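Local coordinates for protein putative drug/sodium antiporter (Escherichia coli, PDB 4Z3N) that probably exports the E. coli genotoxin colibactin across the cell membrane, as a MATE-family antiporter, at residues Trp321-Val326 with Leu460-Asn464; Leu330-Trp334 with Ala450-Leu456. The contacts are given in a common frame with arbitrary orientation. Residues are numbered along the deposited sequence.

Interaction 1. Residues Trp321-Val326 with Leu460-Asn464. With CAC (cacodylate ion), chain I.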
ATOM      1  N   TRP A 321       6.718 -16.257  14.883  1.00 31.00           N
ATOM      2  CA  TRP A 321       6.409 -15.655  16.162  1.00 26.99           C
ATOM      3  C   TRP A 321       5.476 -16.564  16.924  1.00 32.11           C
ATOM      4  O   TRP A 321       5.687 -16.820  18.114  1.00 33.84           O
ATOM      5  CB  TRP A 321       5.782 -14.282  15.973  1.00 27.40           C
ATOM      6  CG  TRP A 321       5.305 -13.644  17.231  1.00 27.50           C
ATOM      7  CD1 TRP A 321       4.040 -13.679  17.745  1.00 26.30           C
ATOM      8  CD2 TRP A 321       6.079 -12.833  18.120  1.00 26.29           C
ATOM      9  NE1 TRP A 321       3.986 -12.953  18.915  1.00 30.30           N
ATOM     10  CE2 TRP A 321       5.226 -12.424  19.166  1.00 28.38           C
ATOM     11  CE3 TRP A 321       7.409 -12.411  18.131  1.00 26.86           C
ATOM     12  CZ2 TRP A 321       5.661 -11.620  20.213  1.00 28.04           C
ATOM     13  CZ3 TRP A 321       7.844 -11.618  19.181  1.00 28.85           C
ATOM     14  CH2 TRP A 321       6.967 -11.224  20.200  1.00 27.57           C
ATOM     15  N   GLY A 322       4.445 -17.051  16.232  1.00 30.20           N
ATOM     16  CA  GLY A 322       3.505 -17.996  16.810  1.00 33.69           C
ATOM     17  C   GLY A 322       4.157 -19.308  17.247  1.00 35.60           C
ATOM     18  O   GLY A 322       3.799 -19.883  18.267  1.00 32.82           O
ATOM     19  N   HIS A 323       5.115 -19.771  16.454  1.00 34.28           N
ATOM     20  CA  HIS A 323       5.871 -20.975  16.729  1.00 33.82           C
ATOM     21  C   HIS A 323       6.880 -20.766  17.861  1.00 35.89           C
ATOM     22  O   HIS A 323       7.535 -21.708  18.282  1.00 43.87           O
ATOM     23  CB  HIS A 323       6.583 -21.427  15.453  1.00 38.13           C
ATOM     24  CG  HIS A 323       7.050 -22.851  15.479  1.00 43.62           C
ATOM     25  ND1 HIS A 323       8.154 -23.261  16.194  1.00 41.07           N
ATOM     26  CD2 HIS A 323       6.587 -23.952  14.839  1.00 45.38           C
ATOM     27  CE1 HIS A 323       8.342 -24.554  16.010  1.00 44.31           C
ATOM     28  NE2 HIS A 323       7.406 -24.997  15.186  1.00 49.54           N
ATOM     29  N   GLY A 324       7.017 -19.533  18.344  1.00 32.10           N
ATOM     30  CA  GLY A 324       7.896 -19.250  19.465  1.00 26.10           C
ATOM     31  C   GLY A 324       9.345 -18.913  19.127  1.00 29.77           C
ATOM     32  O   GLY A 324      10.139 -18.696  20.026  1.00 25.55           O
ATOM     33  N   ASN A 325       9.698 -18.817  17.844  1.00 31.08           N
ATOM     34  CA  ASN A 325      11.091 -18.566  17.504  1.00 28.18           C
ATOM     35  C   ASN A 325      11.317 -17.085  17.190  1.00 29.24           C
ATOM     36  O   ASN A 325      11.188 -16.660  16.041  1.00 31.41           O
ATOM     37  CB  ASN A 325      11.476 -19.449  16.301  1.00 28.87           C
ATOM     38  CG  ASN A 325      12.984 -19.501  16.030  1.00 32.54           C
ATOM     39  OD1 ASN A 325      13.755 -18.596  16.402  1.00 27.56           O
ATOM     40  ND2 ASN A 325      13.404 -20.566  15.338  1.00 28.17           N
ATOM     41  N   VAL A 326      11.795 -16.350  18.199  1.00 25.87           N
ATOM     42  CA  VAL A 326      11.933 -14.901  18.129  1.00 26.56           C
ATOM     43  C   VAL A 326      13.173 -14.469  17.363  1.00 26.99           C
ATOM     44  O   VAL A 326      13.163 -13.473  16.662  1.00 31.09           O
ATOM     45  CB  VAL A 326      12.008 -14.275  19.535  1.00 27.71           C
ATOM     46  CG1 VAL A 326      12.231 -12.764  19.431  1.00 26.48           C
ATOM     47  CG2 VAL A 326      10.783 -14.610  20.337  1.00 26.37           C
ATOM     48  N   LEU A 460      10.816  -7.823  24.301  1.00 29.99           N
ATOM     49  CA  LEU A 460      10.484  -8.583  23.097  1.00 29.11           C
ATOM     50  C   LEU A 460      10.308 -10.091  23.395  1.00 29.30           C
ATOM     51  O   LEU A 460       9.371 -10.713  22.908  1.00 25.11           O
ATOM     52  CB  LEU A 460      11.550  -8.364  22.024  1.00 20.96           C
ATOM     53  CG  LEU A 460      11.142  -9.109  20.770  1.00 24.76           C
ATOM     54  CD1 LEU A 460       9.904  -8.466  20.125  1.00 19.42           C
ATOM     55  CD2 LEU A 460      12.311  -9.268  19.806  1.00 22.30           C
ATOM     56  N   LEU A 461      11.203 -10.656  24.211  1.00 30.09           N
ATOM     57  CA  LEU A 461      11.081 -12.040  24.693  1.00 29.83           C
ATOM     58  C   LEU A 461       9.891 -12.248  25.650  1.00 30.44           C
ATOM     59  O   LEU A 461       9.163 -13.223  25.534  1.00 31.18           O
ATOM     60  CB  LEU A 461      12.373 -12.478  25.378  1.00 29.59           C
ATOM     61  CG  LEU A 461      13.575 -12.679  24.455  1.00 30.13           C
ATOM     62  CD1 LEU A 461      14.673 -13.340  25.249  1.00 34.21           C
ATOM     63  CD2 LEU A 461      13.230 -13.515  23.227  1.00 26.34           C
ATOM     64  N   ARG A 462       9.673 -11.331  26.583  1.00 30.67           N
ATOM     65  CA  ARG A 462       8.439 -11.396  27.355  1.00 34.26           C
ATOM     66  C   ARG A 462       7.174 -11.380  26.477  1.00 33.80           C
ATOM     67  O   ARG A 462       6.228 -12.119  26.755  1.00 31.99           O
ATOM     68  CB  ARG A 462       8.353 -10.258  28.360  1.00 31.99           C
ATOM     69  CG  ARG A 462       7.360 -10.575  29.442  1.00 38.33           C
ATOM     70  CD  ARG A 462       6.546  -9.397  29.871  1.00 42.73           C
ATOM     71  NE  ARG A 462       7.301  -8.154  29.900  1.00 50.54           N
ATOM     72  CZ  ARG A 462       6.769  -6.986  29.555  1.00 50.01           C
ATOM     73  NH1 ARG A 462       5.507  -6.948  29.159  1.00 44.86           N
ATOM     74  NH2 ARG A 462       7.493  -5.872  29.592  1.00 53.65           N
ATOM     75  N   TRP A 463       7.154 -10.540  25.438  1.00 30.83           N
ATOM     76  CA  TRP A 463       5.978 -10.429  24.558  1.00 34.38           C
ATOM     77  C   TRP A 463       5.593 -11.762  23.912  1.00 34.15           C
ATOM     78  O   TRP A 463       4.410 -12.094  23.797  1.00 31.63           O
ATOM     79  CB  TRP A 463       6.221  -9.397  23.452  1.00 35.69           C
ATOM     80  CG  TRP A 463       6.019  -7.982  23.841  1.00 31.54           C
ATOM     81  CD1 TRP A 463       5.509  -7.519  25.012  1.00 35.80           C
ATOM     82  CD2 TRP A 463       6.329  -6.835  23.054  1.00 29.60           C
ATOM     83  NE1 TRP A 463       5.480  -6.149  25.007  1.00 34.46           N
ATOM     84  CE2 TRP A 463       5.975  -5.703  23.811  1.00 40.35           C
ATOM     85  CE3 TRP A 463       6.860  -6.653  21.777  1.00 29.84           C
ATOM     86  CZ2 TRP A 463       6.140  -4.395  23.328  1.00 39.30           C
ATOM     87  CZ3 TRP A 463       7.018  -5.354  21.300  1.00 31.13           C
ATOM     88  CH2 TRP A 463       6.661  -4.247  22.074  1.00 29.45           C
ATOM     89  N   ASN A 464       6.611 -12.508  23.488  1.00 33.09           N
ATOM     90  CA  ASN A 464       6.441 -13.846  22.935  1.00 31.37           C
ATOM     91  C   ASN A 464       6.015 -14.917  23.969  1.00 32.53           C
ATOM     92  O   ASN A 464       5.249 -15.832  23.647  1.00 26.93           O
ATOM     93  CB  ASN A 464       7.726 -14.274  22.249  1.00 26.34           C
ATOM     94  CG  ASN A 464       7.503 -15.403  21.274  1.00 27.87           C
ATOM     95  OD1 ASN A 464       7.965 -16.522  21.491  1.00 30.90           O
ATOM     96  ND2 ASN A 464       6.755 -15.128  20.207  1.00 29.15           N
TER
HETATM   97 AS   CAC I 508       4.203  -3.894  28.076  1.00 84.84          AS
HETATM   98  O1  CAC I 508       5.773  -4.144  28.512  1.00 62.46           O
HETATM   99  O2  CAC I 508       4.186  -3.271  26.429  1.00 70.74           O
HETATM  100  C1  CAC I 508       3.170  -5.531  28.155  1.00 49.07           C
HETATM  101  C2  CAC I 508       3.399  -2.591  29.248  1.00 78.23           C
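The last turn of a helix has backbone carbonyls that can take a further donor, and Asn464 illustrates how a neighbouring helix can supply one. Its amide ND2 donates to Trp321 O at 2.9 Å, adding a second donor to the carbonyl that Gly324 N reaches at 3.0 Å from within the turn. The Asn464 side chain also lies over the Trp321 indole: its CB sits 4.0 Å from the centroid of the six-membered ring of Trp321, a CH-pi contact. The same six-membered ring also packs against helix 458-467, with Trp321 CH2 3.8 Å from Trp463 CB and Trp321 CZ3 3.9 Å from Leu460 CD1. Past the turn, Val326 points its CB toward the helix, and its CG1 meets Leu460 CD2 at 3.5 Å. On the far side, Arg462 NH2 binds a cacodylate, probably from the crystallisation liquor, through O1 at 2.7 Å. Gly324, with positive phi, completes a Schellman motif and Asn325 N-caps the following helix: a tight turn between consecutive membrane helices, packed against the last modelled helix, 458-467.

Interaction 2. Residues Leu330-Trp334 with Ala450-Leu456. With OLC ((2R)-2,3-dihydroxypropyl (9Z)-octadec-9-enoate), chain F.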
ATOM      1  N   LEU A 330      13.709 -12.017  14.001  1.00 24.31           N
ATOM      2  CA  LEU A 330      14.704 -10.959  13.904  1.00 25.62           C
ATOM      3  C   LEU A 330      15.609 -11.152  12.686  1.00 27.45           C
ATOM      4  O   LEU A 330      15.919 -10.185  11.980  1.00 26.95           O
ATOM      5  CB  LEU A 330      15.551 -10.897  15.176  1.00 24.37           C
ATOM      6  CG  LEU A 330      14.942 -10.235  16.399  1.00 28.37           C
ATOM      7  CD1 LEU A 330      16.019 -10.006  17.474  1.00 28.73           C
ATOM      8  CD2 LEU A 330      14.259  -8.918  16.016  1.00 28.61           C
ATOM      9  N   ASN A 331      16.047 -12.390  12.453  1.00 25.82           N
ATOM     10  CA  ASN A 331      16.821 -12.709  11.257  1.00 26.78           C
ATOM     11  C   ASN A 331      16.014 -12.497  10.002  1.00 26.90           C
ATOM     12  O   ASN A 331      16.561 -12.124   8.970  1.00 30.24           O
ATOM     13  CB  ASN A 331      17.314 -14.161  11.259  1.00 27.35           C
ATOM     14  CG  ASN A 331      18.241 -14.471  12.402  1.00 26.32           C
ATOM     15  OD1 ASN A 331      19.128 -13.687  12.744  1.00 25.24           O
ATOM     16  ND2 ASN A 331      18.039 -15.632  13.003  1.00 23.51           N
ATOM     17  N   ALA A 332      14.715 -12.772  10.094  1.00 26.14           N
ATOM     18  CA  ALA A 332      13.804 -12.606   8.972  1.00 25.88           C
ATOM     19  C   ALA A 332      13.707 -11.132   8.580  1.00 25.56           C
ATOM     20  O   ALA A 332      13.789 -10.796   7.383  1.00 24.29           O
ATOM     21  CB  ALA A 332      12.435 -13.164   9.301  1.00 24.17           C
ATOM     22  N   TYR A 333      13.562 -10.256   9.576  1.00 21.52           N
ATOM     23  CA  TYR A 333      13.548  -8.819   9.312  1.00 21.60           C
ATOM     24  C   TYR A 333      14.815  -8.327   8.588  1.00 24.51           C
ATOM     25  O   TYR A 333      14.721  -7.658   7.558  1.00 22.66           O
ATOM     26  CB  TYR A 333      13.375  -8.048  10.602  1.00 25.43           C
ATOM     27  CG  TYR A 333      13.719  -6.591  10.452  1.00 27.34           C
ATOM     28  CD1 TYR A 333      12.796  -5.686   9.944  1.00 21.54           C
ATOM     29  CD2 TYR A 333      14.977  -6.122  10.809  1.00 27.92           C
ATOM     30  CE1 TYR A 333      13.126  -4.366   9.786  1.00 22.97           C
ATOM     31  CE2 TYR A 333      15.308  -4.803  10.661  1.00 29.10           C
ATOM     32  CZ  TYR A 333      14.382  -3.928  10.146  1.00 25.82           C
ATOM     33  OH  TYR A 333      14.731  -2.611  10.007  1.00 27.68           O
ATOM     34  N   TRP A 334      15.997  -8.673   9.104  1.00 27.24           N
ATOM     35  CA  TRP A 334      17.252  -8.245   8.469  1.00 26.74           C
ATOM     36  C   TRP A 334      17.543  -8.937   7.126  1.00 27.74           C
ATOM     37  O   TRP A 334      18.253  -8.362   6.298  1.00 29.31           O
ATOM     38  CB  TRP A 334      18.439  -8.442   9.414  1.00 25.70           C
ATOM     39  CG  TRP A 334      18.408  -7.541  10.604  1.00 27.61           C
ATOM     40  CD1 TRP A 334      18.111  -7.896  11.879  1.00 25.31           C
ATOM     41  CD2 TRP A 334      18.660  -6.125  10.631  1.00 29.56           C
ATOM     42  NE1 TRP A 334      18.160  -6.797  12.705  1.00 24.41           N
ATOM     43  CE2 TRP A 334      18.503  -5.698  11.970  1.00 26.79           C
ATOM     44  CE3 TRP A 334      19.011  -5.181   9.659  1.00 28.85           C
ATOM     45  CZ2 TRP A 334      18.677  -4.367  12.365  1.00 31.85           C
ATOM     46  CZ3 TRP A 334      19.185  -3.849  10.054  1.00 30.96           C
ATOM     47  CH2 TRP A 334      19.015  -3.461  11.398  1.00 32.84           C
ATOM     48  N   ALA A 450      14.575   2.131  13.818  1.00 29.73           N
ATOM     49  CA  ALA A 450      14.394   0.725  13.463  1.00 29.80           C
ATOM     50  C   ALA A 450      15.585  -0.145  13.859  1.00 28.28           C
ATOM     51  O   ALA A 450      15.404  -1.156  14.528  1.00 29.53           O
ATOM     52  CB  ALA A 450      14.126   0.585  11.953  1.00 28.27           C
ATOM     53  N   TRP A 451      16.784   0.254  13.434  1.00 26.74           N
ATOM     54  CA  TRP A 451      18.036  -0.428  13.774  1.00 30.92           C
ATOM     55  C   TRP A 451      18.234  -0.658  15.295  1.00 37.47           C
ATOM     56  O   TRP A 451      18.728  -1.711  15.715  1.00 39.02           O
ATOM     57  CB  TRP A 451      19.212   0.369  13.206  1.00 33.11           C
ATOM     58  CG  TRP A 451      20.585  -0.203  13.482  1.00 44.75           C
ATOM     59  CD1 TRP A 451      20.907  -1.515  13.661  1.00 47.86           C
ATOM     60  CD2 TRP A 451      21.817   0.530  13.614  1.00 52.96           C
ATOM     61  NE1 TRP A 451      22.256  -1.649  13.903  1.00 49.09           N
ATOM     62  CE2 TRP A 451      22.837  -0.412  13.877  1.00 55.14           C
ATOM     63  CE3 TRP A 451      22.154   1.890  13.534  1.00 52.17           C
ATOM     64  CZ2 TRP A 451      24.171  -0.040  14.060  1.00 66.16           C
ATOM     65  CZ3 TRP A 451      23.484   2.258  13.715  1.00 58.54           C
ATOM     66  CH2 TRP A 451      24.475   1.295  13.974  1.00 67.38           C
ATOM     67  N   ARG A 452      17.843   0.314  16.116  1.00 33.11           N
ATOM     68  CA  ARG A 452      17.969   0.181  17.566  1.00 36.15           C
ATOM     69  C   ARG A 452      16.920  -0.732  18.183  1.00 35.55           C
ATOM     70  O   ARG A 452      17.218  -1.470  19.121  1.00 39.66           O
ATOM     71  CB  ARG A 452      17.904   1.552  18.233  1.00 35.96           C
ATOM     72  CG  ARG A 452      19.060   2.439  17.802  1.00 52.81           C
ATOM     73  CD  ARG A 452      19.167   3.679  18.662  1.00 71.97           C
ATOM     74  NE  ARG A 452      20.340   4.478  18.317  1.00 77.29           N
ATOM     75  CZ  ARG A 452      20.661   5.618  18.918  1.00 84.29           C
ATOM     76  NH1 ARG A 452      19.892   6.097  19.893  1.00 90.35           N
ATOM     77  NH2 ARG A 452      21.747   6.278  18.542  1.00 86.50           N
ATOM     78  N   LEU A 453      15.698  -0.676  17.665  1.00 28.83           N
ATOM     79  CA  LEU A 453      14.610  -1.455  18.218  1.00 29.58           C
ATOM     80  C   LEU A 453      14.604  -2.909  17.744  1.00 32.86           C
ATOM     81  O   LEU A 453      13.973  -3.746  18.361  1.00 36.90           O
ATOM     82  CB  LEU A 453      13.252  -0.825  17.890  1.00 27.75           C
ATOM     83  CG  LEU A 453      12.836   0.515  18.496  1.00 29.98           C
ATOM     84  CD1 LEU A 453      11.488   0.960  17.924  1.00 26.21           C
ATOM     85  CD2 LEU A 453      12.806   0.477  20.008  1.00 27.52           C
ATOM     86  N   LEU A 454      15.272  -3.240  16.652  1.00 32.44           N
ATOM     87  CA  LEU A 454      15.088  -4.601  16.184  1.00 31.80           C
ATOM     88  C   LEU A 454      16.280  -5.429  16.604  1.00 29.80           C
ATOM     89  O   LEU A 454      17.296  -5.531  15.934  1.00 35.41           O
ATOM     90  CB  LEU A 454      14.885  -4.645  14.656  1.00 32.24           C
ATOM     91  CG  LEU A 454      13.444  -4.593  14.108  1.00 31.45           C
ATOM     92  CD1 LEU A 454      12.684  -5.881  14.425  1.00 27.27           C
ATOM     93  CD2 LEU A 454      12.645  -3.355  14.577  1.00 27.77           C
ATOM     94  N   ARG A 455      16.079  -6.142  17.681  1.00 34.71           N
ATOM     95  CA  ARG A 455      17.157  -6.863  18.306  1.00 42.02           C
ATOM     96  C   ARG A 455      16.549  -7.518  19.530  1.00 35.40           C
ATOM     97  O   ARG A 455      15.458  -7.122  19.969  1.00 34.68           O
ATOM     98  CB  ARG A 455      18.326  -5.921  18.651  1.00 35.51           C
ATOM     99  CG  ARG A 455      17.975  -4.739  19.504  1.00 37.22           C
ATOM    100  CD  ARG A 455      19.224  -4.055  20.044  1.00 44.41           C
ATOM    101  NE  ARG A 455      19.685  -2.943  19.208  1.00 57.94           N
ATOM    102  CZ  ARG A 455      20.719  -2.993  18.363  1.00 60.98           C
ATOM    103  NH1 ARG A 455      21.427  -4.110  18.219  1.00 50.91           N
ATOM    104  NH2 ARG A 455      21.049  -1.912  17.662  1.00 55.43           N
ATOM    105  N   LEU A 456      17.218  -8.533  20.053  1.00 33.16           N
ATOM    106  CA  LEU A 456      16.769  -9.156  21.296  1.00 31.21           C
ATOM    107  C   LEU A 456      16.696  -8.140  22.412  1.00 25.60           C
ATOM    108  O   LEU A 456      17.591  -7.310  22.571  1.00 25.85           O
ATOM    109  CB  LEU A 456      17.699 -10.296  21.707  1.00 31.10           C
ATOM    110  CG  LEU A 456      17.492 -11.528  20.865  1.00 30.50           C
ATOM    111  CD1 LEU A 456      18.625 -12.524  21.109  1.00 29.62           C
ATOM    112  CD2 LEU A 456      16.104 -12.084  21.212  1.00 31.10           C
TER
HETATM  113  C18 OLC F 505      21.757   6.551   8.615  1.00 34.93           C
HETATM  114  C10 OLC F 505      23.403  -2.622  10.463  1.00 46.52           C
HETATM  115  C9  OLC F 505      23.479  -3.971  10.463  1.00 41.69           C
HETATM  116  C17 OLC F 505      21.106   5.407   9.377  1.00 35.50           C
HETATM  117  C11 OLC F 505      22.357  -1.898   9.632  1.00 44.34           C
HETATM  118  C8  OLC F 505      22.589  -4.764  11.407  1.00 40.81           C
HETATM  119  C16 OLC F 505      21.621   4.070   8.876  1.00 40.44           C
HETATM  120  C12 OLC F 505      21.985  -0.587  10.294  1.00 50.79           C
HETATM  121  C7  OLC F 505      23.046  -6.207  11.541  1.00 35.03           C
HETATM  122  C15 OLC F 505      20.879   2.891   9.492  1.00 34.75           C
HETATM  123  C13 OLC F 505      21.687   0.503   9.272  1.00 52.10           C
HETATM  124  C6  OLC F 505      22.728  -6.696  12.932  1.00 37.46           C
HETATM  125  C14 OLC F 505      21.870   1.847   9.956  1.00 48.89           C
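Apolar packing without a hydrogen bond across the segments joins the early turns of helix 326-358 to the last turn of helix 432-453 and the extended residues that follow it. Leu454, the first residue to leave the helical conformation, is central: its CG stands 3.9 Å from the centroid of the Tyr333 ring, a CH-pi contact near the ring normal, while its CD1 meets Leu330 CD2 at 3.8 Å. Leu330 also presses CD1 against the departing backbone, 3.2 Å from Leu456 N. In the all-helical MATE fold this brings together two membrane helices of the C-terminal half; helix 382-399 also packs here, and Tyr333 OH hydrogen-bonds Ile388 O on it. Toward the lipid, the Trp334 and Trp451 indoles meet rim to rim with perpendicular planes, Trp334 CH2 lying 3.5 Å from Trp451 CD1. One monoolein chain runs across both: OLC C12 is 3.5 Å from Trp451 CG, and OLC C11 is 3.7 Å from Trp334 CZ3. Where the polypeptide leaves the helix, Arg455 NE bonds Arg452 O at 2.9 Å.

Nested contacts can join two pairs of consecutive helices. From the N terminus, the chain first passes the end of helix 286-322 and its turn, one side of interaction 1, and within a few residues enters helix 326-358, which supplies one side of interaction 2. After more than a hundred largely helical residues, helix 432-453 returns to close interaction 2; the short helix 458-467 then closes interaction 1, so the second loop lies inside the first. The two contacts touch through leucine packing, with Leu461 CD2 3.8 Å from Leu456 CD2 and Leu460 CD2 4.3 Å from Leu330 CD2. Helix 382-399, from within both loops, touches both contacts.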